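Peroxidase (Cellulomonas bogoriensis 69B4 = DSM 16987, PDB 6QZO) probably acts as a heme-dependent peroxidase of the DyP type, using a bound heme b to oxidise its substrates with peroxide. Local coordinates at residues G190-N195 with E201-L206; I255-R260 with D272-E277; N195-V200 with E354-V359. All coordinates share one frame; numbering follows the deposited sequence.

Contact 1. Residues G190-N195 with E201-L206; sequences GTSMRN and EGTANL. With HEM (protoporphyrin IX containing Fe), chain I.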
loop_
_atom_site.group_PDB
_atom_site.type_symbol
_atom_site.label_atom_id
_atom_site.label_comp_id
_atom_site.label_asym_id
_atom_site.label_seq_id
_atom_site.Cartn_x
_atom_site.Cartn_y
_atom_site.Cartn_z
ATOM N N GLY A 190 -11.804 -10.349 17.440
ATOM C CA GLY A 190 -12.807 -10.384 16.357
ATOM C C GLY A 190 -13.556 -9.071 16.173
ATOM O O GLY A 190 -14.729 -9.126 15.754
ATOM N N THR A 191 -12.904 -7.927 16.420
ATOM C CA THR A 191 -13.508 -6.566 16.273
ATOM C C THR A 191 -13.589 -6.211 14.774
ATOM O O THR A 191 -12.979 -6.941 13.957
ATOM C CB THR A 191 -12.770 -5.508 17.114
ATOM O OG1 THR A 191 -11.423 -5.375 16.651
ATOM C CG2 THR A 191 -12.787 -5.809 18.602
ATOM N N SER A 192 -14.309 -5.133 14.429
ATOM C CA SER A 192 -14.792 -4.831 13.049
ATOM C C SER A 192 -13.654 -4.321 12.148
ATOM O O SER A 192 -13.386 -4.967 11.101
ATOM C CB SER A 192 -15.944 -3.856 13.071
ATOM O OG SER A 192 -15.474 -2.536 13.270
ATOM N N MET A 193 -13.013 -3.218 12.535
ATOM C CA MET A 193 -11.814 -2.637 11.870
ATOM C C MET A 193 -11.085 -1.766 12.892
ATOM O O MET A 193 -11.765 -1.092 13.701
ATOM C CB MET A 193 -12.192 -1.771 10.661
ATOM C CG MET A 193 -10.996 -1.248 9.873
ATOM S SD MET A 193 -11.387 0.229 8.867
ATOM C CE MET A 193 -10.668 1.514 9.900
ATOM N N ARG A 194 -9.752 -1.790 12.845
ATOM C CA ARG A 194 -8.864 -0.925 13.658
ATOM C C ARG A 194 -8.346 0.172 12.754
ATOM O O ARG A 194 -7.892 -0.169 11.668
ATOM C CB ARG A 194 -7.700 -1.722 14.249
ATOM C CG ARG A 194 -8.100 -2.609 15.416
ATOM C CD ARG A 194 -8.187 -1.816 16.698
ATOM N NE ARG A 194 -8.628 -2.636 17.821
ATOM C CZ ARG A 194 -8.857 -2.169 19.034
ATOM N NH1 ARG A 194 -8.688 -0.882 19.295
ATOM N NH2 ARG A 194 -9.269 -2.984 19.989
ATOM N N ASN A 195 -8.461 1.427 13.189
ATOM C CA ASN A 195 -7.916 2.597 12.460
ATOM C C ASN A 195 -6.566 2.945 13.093
ATOM O O ASN A 195 -6.205 2.322 14.111
ATOM C CB ASN A 195 -8.924 3.751 12.404
ATOM C CG ASN A 195 -9.144 4.439 13.734
ATOM O OD1 ASN A 195 -8.244 4.499 14.571
ATOM N ND2 ASN A 195 -10.333 4.969 13.932
ATOM N N GLU A 201 -13.542 0.850 14.546
ATOM C CA GLU A 201 -14.378 1.656 13.617
ATOM C C GLU A 201 -15.356 0.682 12.936
ATOM O O GLU A 201 -14.891 -0.399 12.478
ATOM C CB GLU A 201 -13.460 2.422 12.653
ATOM C CG GLU A 201 -14.092 2.830 11.322
ATOM C CD GLU A 201 -14.671 4.234 11.216
ATOM O OE1 GLU A 201 -14.143 5.140 11.902
ATOM O OE2 GLU A 201 -15.637 4.426 10.406
ATOM N N GLY A 202 -16.655 1.019 12.915
ATOM C CA GLY A 202 -17.670 0.327 12.093
ATOM C C GLY A 202 -18.762 -0.341 12.904
ATOM O O GLY A 202 -19.649 -0.970 12.308
ATOM N N THR A 203 -18.737 -0.168 14.222
ATOM C CA THR A 203 -19.625 -0.863 15.190
ATOM C C THR A 203 -21.093 -0.498 14.937
ATOM O O THR A 203 -21.892 -1.417 14.722
ATOM C CB THR A 203 -19.193 -0.513 16.614
ATOM O OG1 THR A 203 -17.819 -0.901 16.728
ATOM C CG2 THR A 203 -20.040 -1.189 17.660
ATOM N N ALA A 204 -21.444 0.787 15.029
ATOM C CA ALA A 204 -22.829 1.306 14.883
ATOM C C ALA A 204 -23.022 1.827 13.456
ATOM O O ALA A 204 -23.079 3.051 13.269
ATOM C CB ALA A 204 -23.093 2.383 15.909
ATOM N N ASN A 205 -23.066 0.915 12.486
ATOM C CA ASN A 205 -23.192 1.236 11.037
ATOM C C ASN A 205 -24.654 1.029 10.617
ATOM O O ASN A 205 -25.399 0.321 11.329
ATOM C CB ASN A 205 -22.217 0.397 10.202
ATOM C CG ASN A 205 -21.712 1.108 8.964
ATOM O OD1 ASN A 205 -22.262 2.129 8.552
ATOM N ND2 ASN A 205 -20.648 0.588 8.376
ATOM N N LEU A 206 -25.043 1.635 9.495
ATOM C CA LEU A 206 -26.325 1.367 8.800
ATOM C C LEU A 206 -26.372 -0.120 8.446
ATOM O O LEU A 206 -25.370 -0.632 7.907
ATOM C CB LEU A 206 -26.404 2.243 7.548
ATOM C CG LEU A 206 -27.586 1.971 6.624
ATOM C CD1 LEU A 206 -28.894 2.026 7.407
ATOM C CD2 LEU A 206 -27.618 2.963 5.467
HETATM C CHA HEM I . -18.498 6.275 14.850
HETATM C CHB HEM I . -13.825 7.267 14.262
HETATM C CHC HEM I . -14.973 10.752 11.119
HETATM C CHD HEM I . -19.616 9.485 11.394
HETATM C C1A HEM I . -17.136 6.275 14.974
HETATM C C2A HEM I . -16.415 5.497 15.927
HETATM C C3A HEM I . -15.100 5.793 15.766
HETATM C C4A HEM I . -15.007 6.718 14.703
HETATM C CMA HEM I . -13.927 5.236 16.550
HETATM C CAA HEM I . -16.996 4.563 16.974
HETATM C CBA HEM I . -17.171 3.125 16.487
HETATM C CGA HEM I . -18.306 3.064 15.517
HETATM O O1A HEM I . -18.023 3.184 14.292
HETATM O O2A HEM I . -19.488 2.915 15.937
HETATM C C1B HEM I . -13.762 8.314 13.351
HETATM C C2B HEM I . -12.526 8.899 12.966
HETATM C C3B HEM I . -12.835 9.898 12.075
HETATM C C4B HEM I . -14.299 9.879 11.959
HETATM C CMB HEM I . -11.141 8.472 13.445
HETATM C CAB HEM I . -11.964 10.792 11.287
HETATM C CBB HEM I . -10.650 10.614 11.148
HETATM C C1C HEM I . -16.330 10.716 10.900
HETATM C C2C HEM I . -17.003 11.578 10.037
HETATM C C3C HEM I . -18.339 11.256 10.087
HETATM C C4C HEM I . -18.470 10.149 11.016
HETATM C CMC HEM I . -16.445 12.686 9.186
HETATM C CAC HEM I . -19.241 12.060 9.221
HETATM C CBC HEM I . -20.533 11.912 9.110
HETATM C C1D HEM I . -19.666 8.487 12.389
HETATM C C2D HEM I . -20.926 7.832 12.783
HETATM C C3D HEM I . -20.621 6.955 13.757
HETATM C C4D HEM I . -19.164 7.076 13.936
HETATM C CMD HEM I . -22.339 8.070 12.277
HETATM C CAD HEM I . -21.599 6.035 14.497
HETATM C CBD HEM I . -22.165 6.736 15.750
HETATM C CGD HEM I . -23.195 5.939 16.544
HETATM O O1D HEM I . -24.384 5.876 16.163
HETATM O O2D HEM I . -22.886 5.353 17.620
HETATM N NA HEM I . -16.260 7.013 14.234
HETATM N NB HEM I . -14.779 8.925 12.741
HETATM N NC HEM I . -17.211 9.862 11.496
HETATM N ND HEM I . -18.650 7.994 13.111
HETATM FE FE HEM I . -16.819 8.454 12.993
#
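The carboxylate of Glu201 hangs over one face of the heme, while the Met193 side chain lies beside its stem. OE1 of Glu201 stands 3.2 Å from the methine carbon CHB of the heme, over the rim of the macrocycle. Asn195 instead meets the heme at its margin, with ND2 3.6 Å from the methyl CMB. Glu201 fills the acidic place of a Gly-X-X-Glu-Gly run, the counterpart here of the Gly-X-X-Asp-Gly fingerprint of DyP-type peroxidases. Its CG is anti to the backbone N (chi1 156°), and a bend at chi2 lifts the carboxylate to the porphyrin, where OE2 forms a salt bridge with Arg307. Lower down, Met193 CE lies 3.9 Å from Glu201 CG. One backbone bond joins two passes of the same loop, from Glu201 N to Met193 O (2.8 Å). Beyond it the chain turns under a propionate and meets both oxygens with main-chain N-H groups, Arg307 NH1 being a further donor to the heme. Gly202 N donates to heme O1A at 2.9 Å, and Ala204 N to heme O2A at 3.0 Å with an N-H...O angle of 167°.

Contact 2. Residues I255-R260 with D272-E277; sequences IGRTLR and DEPDLE. With HEM (protoporphyrin IX containing Fe), chain I.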
loop_
_atom_site.group_PDB
_atom_site.type_symbol
_atom_site.label_atom_id
_atom_site.label_comp_id
_atom_site.label_asym_id
_atom_site.label_seq_id
_atom_site.Cartn_x
_atom_site.Cartn_y
_atom_site.Cartn_z
ATOM N N ILE A 255 -14.116 9.816 21.904
ATOM C CA ILE A 255 -14.991 8.974 21.041
ATOM C C ILE A 255 -16.284 8.623 21.781
ATOM O O ILE A 255 -17.338 8.647 21.131
ATOM C CB ILE A 255 -14.232 7.713 20.590
ATOM C CG1 ILE A 255 -13.026 8.074 19.720
ATOM C CG2 ILE A 255 -15.166 6.721 19.893
ATOM C CD1 ILE A 255 -13.360 8.813 18.451
ATOM N N GLY A 256 -16.178 8.272 23.065
ATOM C CA GLY A 256 -17.262 7.726 23.902
ATOM C C GLY A 256 -17.226 6.205 23.973
ATOM O O GLY A 256 -18.201 5.634 24.476
ATOM N N ARG A 257 -16.145 5.568 23.495
ATOM C CA ARG A 257 -15.953 4.092 23.542
ATOM C C ARG A 257 -14.505 3.749 23.931
ATOM O O ARG A 257 -13.597 4.566 23.666
ATOM C CB ARG A 257 -16.310 3.451 22.193
ATOM C CG ARG A 257 -17.678 3.846 21.658
ATOM C CD ARG A 257 -18.005 3.207 20.326
ATOM N NE ARG A 257 -18.620 1.938 20.649
ATOM C CZ ARG A 257 -19.862 1.560 20.384
ATOM N NH1 ARG A 257 -20.693 2.326 19.699
ATOM N NH2 ARG A 257 -20.248 0.367 20.807
ATOM N N THR A 258 -14.285 2.568 24.512
ATOM C CA THR A 258 -12.958 2.125 25.024
ATOM C C THR A 258 -12.111 1.633 23.857
ATOM O O THR A 258 -12.698 1.219 22.831
ATOM C CB THR A 258 -13.072 1.046 26.106
ATOM O OG1 THR A 258 -13.593 -0.123 25.477
ATOM C CG2 THR A 258 -13.954 1.464 27.263
ATOM N N LEU A 259 -10.788 1.679 23.995
ATOM C CA LEU A 259 -9.861 1.290 22.899
ATOM C C LEU A 259 -9.687 -0.226 22.891
ATOM O O LEU A 259 -9.635 -0.806 21.786
ATOM C CB LEU A 259 -8.543 2.048 23.067
ATOM C CG LEU A 259 -8.656 3.523 22.689
ATOM C CD1 LEU A 259 -7.540 4.345 23.321
ATOM C CD2 LEU A 259 -8.665 3.678 21.169
ATOM N N ARG A 260 -9.671 -0.852 24.067
ATOM C CA ARG A 260 -9.410 -2.305 24.182
ATOM C C ARG A 260 -10.584 -3.052 23.545
ATOM O O ARG A 260 -10.360 -3.674 22.500
ATOM C CB ARG A 260 -9.168 -2.714 25.637
ATOM C CG ARG A 260 -8.630 -4.132 25.789
ATOM C CD ARG A 260 -8.394 -4.527 27.240
ATOM N NE ARG A 260 -9.414 -5.336 27.932
ATOM C CZ ARG A 260 -10.443 -4.853 28.634
ATOM N NH1 ARG A 260 -10.653 -3.547 28.712
ATOM N NH2 ARG A 260 -11.275 -5.688 29.238
ATOM N N ASP A 272 -22.884 -3.489 22.891
ATOM C CA ASP A 272 -23.763 -2.820 23.880
ATOM C C ASP A 272 -24.230 -1.479 23.307
ATOM O O ASP A 272 -23.438 -0.820 22.601
ATOM C CB ASP A 272 -23.053 -2.604 25.218
ATOM C CG ASP A 272 -22.825 -3.877 26.019
ATOM O OD1 ASP A 272 -23.181 -4.960 25.532
ATOM O OD2 ASP A 272 -22.288 -3.772 27.129
ATOM N N GLU A 273 -25.477 -1.112 23.601
ATOM C CA GLU A 273 -26.062 0.213 23.280
ATOM C C GLU A 273 -25.432 1.253 24.199
ATOM O O GLU A 273 -25.444 1.101 25.414
ATOM C CB GLU A 273 -27.584 0.212 23.462
ATOM C CG GLU A 273 -28.341 -0.397 22.293
ATOM C CD GLU A 273 -28.167 0.350 20.980
ATOM O OE1 GLU A 273 -28.042 1.603 21.020
ATOM O OE2 GLU A 273 -28.118 -0.323 19.927
ATOM N N PRO A 274 -24.858 2.341 23.651
ATOM C CA PRO A 274 -24.408 3.456 24.479
ATOM C C PRO A 274 -25.576 4.027 25.296
ATOM O O PRO A 274 -26.626 4.197 24.743
ATOM C CB PRO A 274 -23.889 4.489 23.468
ATOM C CG PRO A 274 -23.618 3.688 22.206
ATOM C CD PRO A 274 -24.620 2.558 22.216
ATOM N N ASP A 275 -25.362 4.293 26.586
ATOM C CA ASP A 275 -26.357 4.942 27.481
ATOM C C ASP A 275 -26.001 6.430 27.598
ATOM O O ASP A 275 -25.198 6.789 28.467
ATOM C CB ASP A 275 -26.438 4.222 28.825
ATOM C CG ASP A 275 -27.568 4.744 29.700
ATOM O OD1 ASP A 275 -28.203 5.735 29.297
ATOM O OD2 ASP A 275 -27.804 4.180 30.781
ATOM N N LEU A 276 -26.622 7.258 26.758
ATOM C CA LEU A 276 -26.347 8.711 26.639
ATOM C C LEU A 276 -27.057 9.484 27.753
ATOM O O LEU A 276 -26.832 10.703 27.834
ATOM C CB LEU A 276 -26.804 9.184 25.258
ATOM C CG LEU A 276 -26.058 8.555 24.081
ATOM C CD1 LEU A 276 -26.640 9.034 22.754
ATOM C CD2 LEU A 276 -24.550 8.856 24.142
ATOM N N GLU A 277 -27.847 8.811 28.590
ATOM C CA GLU A 277 -28.541 9.447 29.749
ATOM C C GLU A 277 -27.719 9.238 31.030
ATOM O O GLU A 277 -28.046 9.898 32.030
ATOM C CB GLU A 277 -29.956 8.892 29.947
ATOM C CG GLU A 277 -30.750 8.701 28.665
ATOM C CD GLU A 277 -30.921 9.949 27.819
ATOM O OE1 GLU A 277 -31.192 11.029 28.407
ATOM O OE2 GLU A 277 -30.773 9.840 26.570
HETATM C CHA HEM I . -18.498 6.275 14.850
HETATM C CHB HEM I . -13.825 7.267 14.262
HETATM C CHC HEM I . -14.973 10.752 11.119
HETATM C CHD HEM I . -19.616 9.485 11.394
HETATM C C1A HEM I . -17.136 6.275 14.974
HETATM C C2A HEM I . -16.415 5.497 15.927
HETATM C C3A HEM I . -15.100 5.793 15.766
HETATM C C4A HEM I . -15.007 6.718 14.703
HETATM C CMA HEM I . -13.927 5.236 16.550
HETATM C CAA HEM I . -16.996 4.563 16.974
HETATM C CBA HEM I . -17.171 3.125 16.487
HETATM C CGA HEM I . -18.306 3.064 15.517
HETATM O O1A HEM I . -18.023 3.184 14.292
HETATM O O2A HEM I . -19.488 2.915 15.937
HETATM C C1B HEM I . -13.762 8.314 13.351
HETATM C C2B HEM I . -12.526 8.899 12.966
HETATM C C3B HEM I . -12.835 9.898 12.075
HETATM C C4B HEM I . -14.299 9.879 11.959
HETATM C CMB HEM I . -11.141 8.472 13.445
HETATM C CAB HEM I . -11.964 10.792 11.287
HETATM C CBB HEM I . -10.650 10.614 11.148
HETATM C C1C HEM I . -16.330 10.716 10.900
HETATM C C2C HEM I . -17.003 11.578 10.037
HETATM C C3C HEM I . -18.339 11.256 10.087
HETATM C C4C HEM I . -18.470 10.149 11.016
HETATM C CMC HEM I . -16.445 12.686 9.186
HETATM C CAC HEM I . -19.241 12.060 9.221
HETATM C CBC HEM I . -20.533 11.912 9.110
HETATM C C1D HEM I . -19.666 8.487 12.389
HETATM C C2D HEM I . -20.926 7.832 12.783
HETATM C C3D HEM I . -20.621 6.955 13.757
HETATM C C4D HEM I . -19.164 7.076 13.936
HETATM C CMD HEM I . -22.339 8.070 12.277
HETATM C CAD HEM I . -21.599 6.035 14.497
HETATM C CBD HEM I . -22.165 6.736 15.750
HETATM C CGD HEM I . -23.195 5.939 16.544
HETATM O O1D HEM I . -24.384 5.876 16.163
HETATM O O2D HEM I . -22.886 5.353 17.620
HETATM N NA HEM I . -16.260 7.013 14.234
HETATM N NB HEM I . -14.779 8.925 12.741
HETATM N NC HEM I . -17.211 9.862 11.496
HETATM N ND HEM I . -18.650 7.994 13.111
HETATM FE FE HEM I . -16.819 8.454 12.993
#
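Arg257 reaches from the loop after helix 248-255 to Pro274 and the carbonyl of Asp272, and it passes a heme propionate on the way. The side chain leaves CB with CG anti to the carbonyl carbon (chi1 -52°) and continues straight through CG to CD. CD rests against the aliphatic part of the propionate, 3.8 Å from heme CAA, and here the contact is apolar. A bend at chi3 (88°) then swings the guanidinium out of line with the stem. NE is hydrogen-bonded to the carbonyl of Gly262, which fixes one corner of the group. NH1 comes within 4.0 Å of heme O2A, too far for a hydrogen bond but near enough that its positive charge would probably favour the propionate's negative one. The same NH1 is 4.1 Å from Pro274 CG, the guanidinium passing the proline ring at a slant. NH2 reaches 3.8 Å from Asp272 O and also lies beside the methyl of Thr203.

The arrangement illustrates how a long basic side chain can meet a cofactor with its stem and bring its charge near a propionate, while touching a later part of the same loop only lightly. Truncating Arg257 to an alanine would probably deprive the propionate of this nearby positive charge, leave the Gly262 carbonyl without its NE donor and open a gap beside Pro274.

Ile255, at the end of helix 248-255, adds its CG2 at 3.9 Å from the heme methyl CMA, and Gly256 leaves the helix with positive phi. Helix 292-296, which carries the axial ligand His292, packs against both parts of the loop; its Ile293 touches Ile255, Arg257 and Pro274, whereas strand 306-314 supplies Arg307 to the heme.

Contact 3. Residues N195-V200 with E354-V359; sequences NLMGQV and EWTFPV. With HEM (protoporphyrin IX containing Fe), chain I.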
loop_
_atom_site.group_PDB
_atom_site.type_symbol
_atom_site.label_atom_id
_atom_site.label_comp_id
_atom_site.label_asym_id
_atom_site.label_seq_id
_atom_site.Cartn_x
_atom_site.Cartn_y
_atom_site.Cartn_z
ATOM N N ASN A 195 -8.461 1.427 13.189
ATOM C CA ASN A 195 -7.916 2.597 12.460
ATOM C C ASN A 195 -6.566 2.945 13.093
ATOM O O ASN A 195 -6.205 2.322 14.111
ATOM C CB ASN A 195 -8.924 3.751 12.404
ATOM C CG ASN A 195 -9.144 4.439 13.734
ATOM O OD1 ASN A 195 -8.244 4.499 14.571
ATOM N ND2 ASN A 195 -10.333 4.969 13.932
ATOM N N LEU A 196 -5.850 3.896 12.505
ATOM C CA LEU A 196 -4.445 4.208 12.879
ATOM C C LEU A 196 -4.419 5.149 14.088
ATOM O O LEU A 196 -3.319 5.471 14.551
ATOM C CB LEU A 196 -3.719 4.778 11.658
ATOM C CG LEU A 196 -3.552 3.774 10.518
ATOM C CD1 LEU A 196 -2.949 4.430 9.292
ATOM C CD2 LEU A 196 -2.684 2.596 10.929
ATOM N N MET A 197 -5.587 5.534 14.614
ATOM C CA MET A 197 -5.682 6.138 15.963
ATOM C C MET A 197 -5.731 5.008 17.000
ATOM O O MET A 197 -5.611 5.303 18.208
ATOM C CB MET A 197 -6.896 7.059 16.086
ATOM C CG MET A 197 -6.553 8.510 15.794
ATOM S SD MET A 197 -7.983 9.594 15.692
ATOM C CE MET A 197 -7.174 11.191 15.826
ATOM N N GLY A 198 -5.829 3.755 16.539
ATOM C CA GLY A 198 -5.872 2.554 17.393
ATOM C C GLY A 198 -7.287 2.197 17.797
ATOM O O GLY A 198 -7.437 1.283 18.628
ATOM N N GLN A 199 -8.292 2.841 17.194
ATOM C CA GLN A 199 -9.723 2.709 17.598
ATOM C C GLN A 199 -10.401 1.602 16.795
ATOM O O GLN A 199 -9.936 1.296 15.686
ATOM C CB GLN A 199 -10.470 4.023 17.367
ATOM C CG GLN A 199 -9.912 5.188 18.165
ATOM C CD GLN A 199 -10.176 6.518 17.505
ATOM O OE1 GLN A 199 -10.462 6.608 16.304
ATOM N NE2 GLN A 199 -10.070 7.573 18.289
ATOM N N VAL A 200 -11.478 1.048 17.343
ATOM C CA VAL A 200 -12.446 0.164 16.627
ATOM C C VAL A 200 -13.386 1.084 15.852
ATOM O O VAL A 200 -13.904 2.025 16.482
ATOM C CB VAL A 200 -13.209 -0.748 17.604
ATOM C CG1 VAL A 200 -14.172 -1.682 16.888
ATOM C CG2 VAL A 200 -12.252 -1.553 18.467
ATOM N N GLU A 354 -10.320 18.067 17.185
ATOM C CA GLU A 354 -9.038 18.645 17.671
ATOM C C GLU A 354 -7.846 17.835 17.130
ATOM O O GLU A 354 -6.735 18.380 17.141
ATOM C CB GLU A 354 -9.041 18.736 19.198
ATOM C CG GLU A 354 -7.814 19.450 19.785
ATOM C CD GLU A 354 -7.956 19.843 21.255
ATOM O OE1 GLU A 354 -9.128 19.866 21.762
ATOM O OE2 GLU A 354 -6.914 20.146 21.909
ATOM N N TRP A 355 -8.064 16.597 16.674
ATOM C CA TRP A 355 -6.982 15.649 16.268
ATOM C C TRP A 355 -7.222 15.064 14.869
ATOM O O TRP A 355 -6.437 14.215 14.450
ATOM C CB TRP A 355 -6.825 14.556 17.330
ATOM C CG TRP A 355 -6.505 15.169 18.658
ATOM C CD1 TRP A 355 -5.328 15.753 19.024
ATOM C CD2 TRP A 355 -7.418 15.396 19.743
ATOM N NE1 TRP A 355 -5.435 16.299 20.272
ATOM C CE2 TRP A 355 -6.705 16.086 20.744
ATOM C CE3 TRP A 355 -8.760 15.073 19.966
ATOM C CZ2 TRP A 355 -7.290 16.469 21.948
ATOM C CZ3 TRP A 355 -9.333 15.429 21.167
ATOM C CH2 TRP A 355 -8.610 16.115 22.139
ATOM N N THR A 356 -8.250 15.530 14.163
ATOM C CA THR A 356 -8.583 15.143 12.776
ATOM C C THR A 356 -8.885 16.415 11.988
ATOM O O THR A 356 -9.239 17.407 12.621
ATOM C CB THR A 356 -9.790 14.196 12.727
ATOM O OG1 THR A 356 -10.910 14.949 13.181
ATOM C CG2 THR A 356 -9.617 12.946 13.565
ATOM N N PHE A 357 -8.748 16.379 10.662
ATOM C CA PHE A 357 -9.160 17.494 9.778
ATOM C C PHE A 357 -9.367 16.976 8.361
ATOM O O PHE A 357 -8.585 16.185 7.858
ATOM C CB PHE A 357 -8.205 18.686 9.903
ATOM C CG PHE A 357 -6.734 18.429 9.664
ATOM C CD1 PHE A 357 -5.885 18.113 10.713
ATOM C CD2 PHE A 357 -6.189 18.585 8.395
ATOM C CE1 PHE A 357 -4.535 17.879 10.484
ATOM C CE2 PHE A 357 -4.827 18.377 8.171
ATOM C CZ PHE A 357 -3.998 18.021 9.214
ATOM N N PRO A 358 -10.474 17.377 7.683
ATOM C CA PRO A 358 -10.726 16.948 6.310
ATOM C C PRO A 358 -9.790 17.684 5.348
ATOM O O PRO A 358 -9.723 18.897 5.427
ATOM C CB PRO A 358 -12.191 17.349 6.060
ATOM C CG PRO A 358 -12.729 17.796 7.397
ATOM C CD PRO A 358 -11.533 18.272 8.186
ATOM N N VAL A 359 -9.101 16.938 4.481
ATOM C CA VAL A 359 -8.172 17.517 3.458
ATOM C C VAL A 359 -8.680 17.212 2.041
ATOM O O VAL A 359 -8.091 17.761 1.092
ATOM C CB VAL A 359 -6.721 17.053 3.676
ATOM C CG1 VAL A 359 -6.191 17.585 5.002
ATOM C CG2 VAL A 359 -6.559 15.541 3.603
HETATM C CHA HEM I . -18.498 6.275 14.850
HETATM C CHB HEM I . -13.825 7.267 14.262
HETATM C CHC HEM I . -14.973 10.752 11.119
HETATM C CHD HEM I . -19.616 9.485 11.394
HETATM C C1A HEM I . -17.136 6.275 14.974
HETATM C C2A HEM I . -16.415 5.497 15.927
HETATM C C3A HEM I . -15.100 5.793 15.766
HETATM C C4A HEM I . -15.007 6.718 14.703
HETATM C CMA HEM I . -13.927 5.236 16.550
HETATM C CAA HEM I . -16.996 4.563 16.974
HETATM C CBA HEM I . -17.171 3.125 16.487
HETATM C CGA HEM I . -18.306 3.064 15.517
HETATM O O1A HEM I . -18.023 3.184 14.292
HETATM O O2A HEM I . -19.488 2.915 15.937
HETATM C C1B HEM I . -13.762 8.314 13.351
HETATM C C2B HEM I . -12.526 8.899 12.966
HETATM C C3B HEM I . -12.835 9.898 12.075
HETATM C C4B HEM I . -14.299 9.879 11.959
HETATM C CMB HEM I . -11.141 8.472 13.445
HETATM C CAB HEM I . -11.964 10.792 11.287
HETATM C CBB HEM I . -10.650 10.614 11.148
HETATM C C1C HEM I . -16.330 10.716 10.900
HETATM C C2C HEM I . -17.003 11.578 10.037
HETATM C C3C HEM I . -18.339 11.256 10.087
HETATM C C4C HEM I . -18.470 10.149 11.016
HETATM C CMC HEM I . -16.445 12.686 9.186
HETATM C CAC HEM I . -19.241 12.060 9.221
HETATM C CBC HEM I . -20.533 11.912 9.110
HETATM C C1D HEM I . -19.666 8.487 12.389
HETATM C C2D HEM I . -20.926 7.832 12.783
HETATM C C3D HEM I . -20.621 6.955 13.757
HETATM C C4D HEM I . -19.164 7.076 13.936
HETATM C CMD HEM I . -22.339 8.070 12.277
HETATM C CAD HEM I . -21.599 6.035 14.497
HETATM C CBD HEM I . -22.165 6.736 15.750
HETATM C CGD HEM I . -23.195 5.939 16.544
HETATM O O1D HEM I . -24.384 5.876 16.163
HETATM O O2D HEM I . -22.886 5.353 17.620
HETATM N NA HEM I . -16.260 7.013 14.234
HETATM N NB HEM I . -14.779 8.925 12.741
HETATM N NC HEM I . -17.211 9.862 11.496
HETATM N ND HEM I . -18.650 7.994 13.111
HETATM FE FE HEM I . -16.819 8.454 12.993
#
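At the vinyl-bearing side of the heme pocket, the methyl of Met197 meets Trp355 and Thr356. The extended methionine chain crosses the Trp355 side chain at about a right angle, and it is CB, not the indole, that is touched: Met197 CE lies 3.7 Å from Trp355 CB. The same methyl approaches Trp355 O at 3.4 Å and Thr356 CG2 at 3.8 Å. Thr356 CG2 in turn stands 3.5 Å from the heme vinyl carbon CBB, so a single methyl faces both methionine and cofactor, while OG1 is hydrogen-bonded back to Leu352 O. Thr356 begins strand 356-366, an edge strand of the C-terminal four-stranded antiparallel sheet as it is built within this chain, in one of the two ferredoxin-like halves of the DyP fold. Met197 is presented by a type I turn from Asn195 to Gly198, with an Asx turn built into it. Asn195 OD1 accepts from Met197 N (2.9 Å) and Gln199 N (3.1 Å), which come from opposite faces of its carbonyl plane. The amide's other end is fastened as well: Asn195 ND2 donates to Gln199 OE1 at 2.9 Å, in the plane of the Gln199 carbonyl and on one of its lone pairs, with an N-H...O angle of 164°.

In the fold
All three contacts border one heme, their centres about 13 Å (1 and 2), 14 Å (1 and 3) and 17 Å (2 and 3) apart. Contact 1 closes before contact 2 opens, whereas contacts 1 and 3 interlock, sharing Asn195. Contact 3 spans the longest interval, bringing the loop before strand 229-238 to strand 356-366, and contact 2 falls wholly within that interval, between helices 248-255 and 292-296. Direct touches tie them together: Arg194 probably hydrogen-bonds to the carbonyl of Leu259, and Gln199 packs on Ile255. The heme is thus bordered by loop and strand residues from distant parts of the C-terminal half, and all three contacts also come within reach of the second subunit.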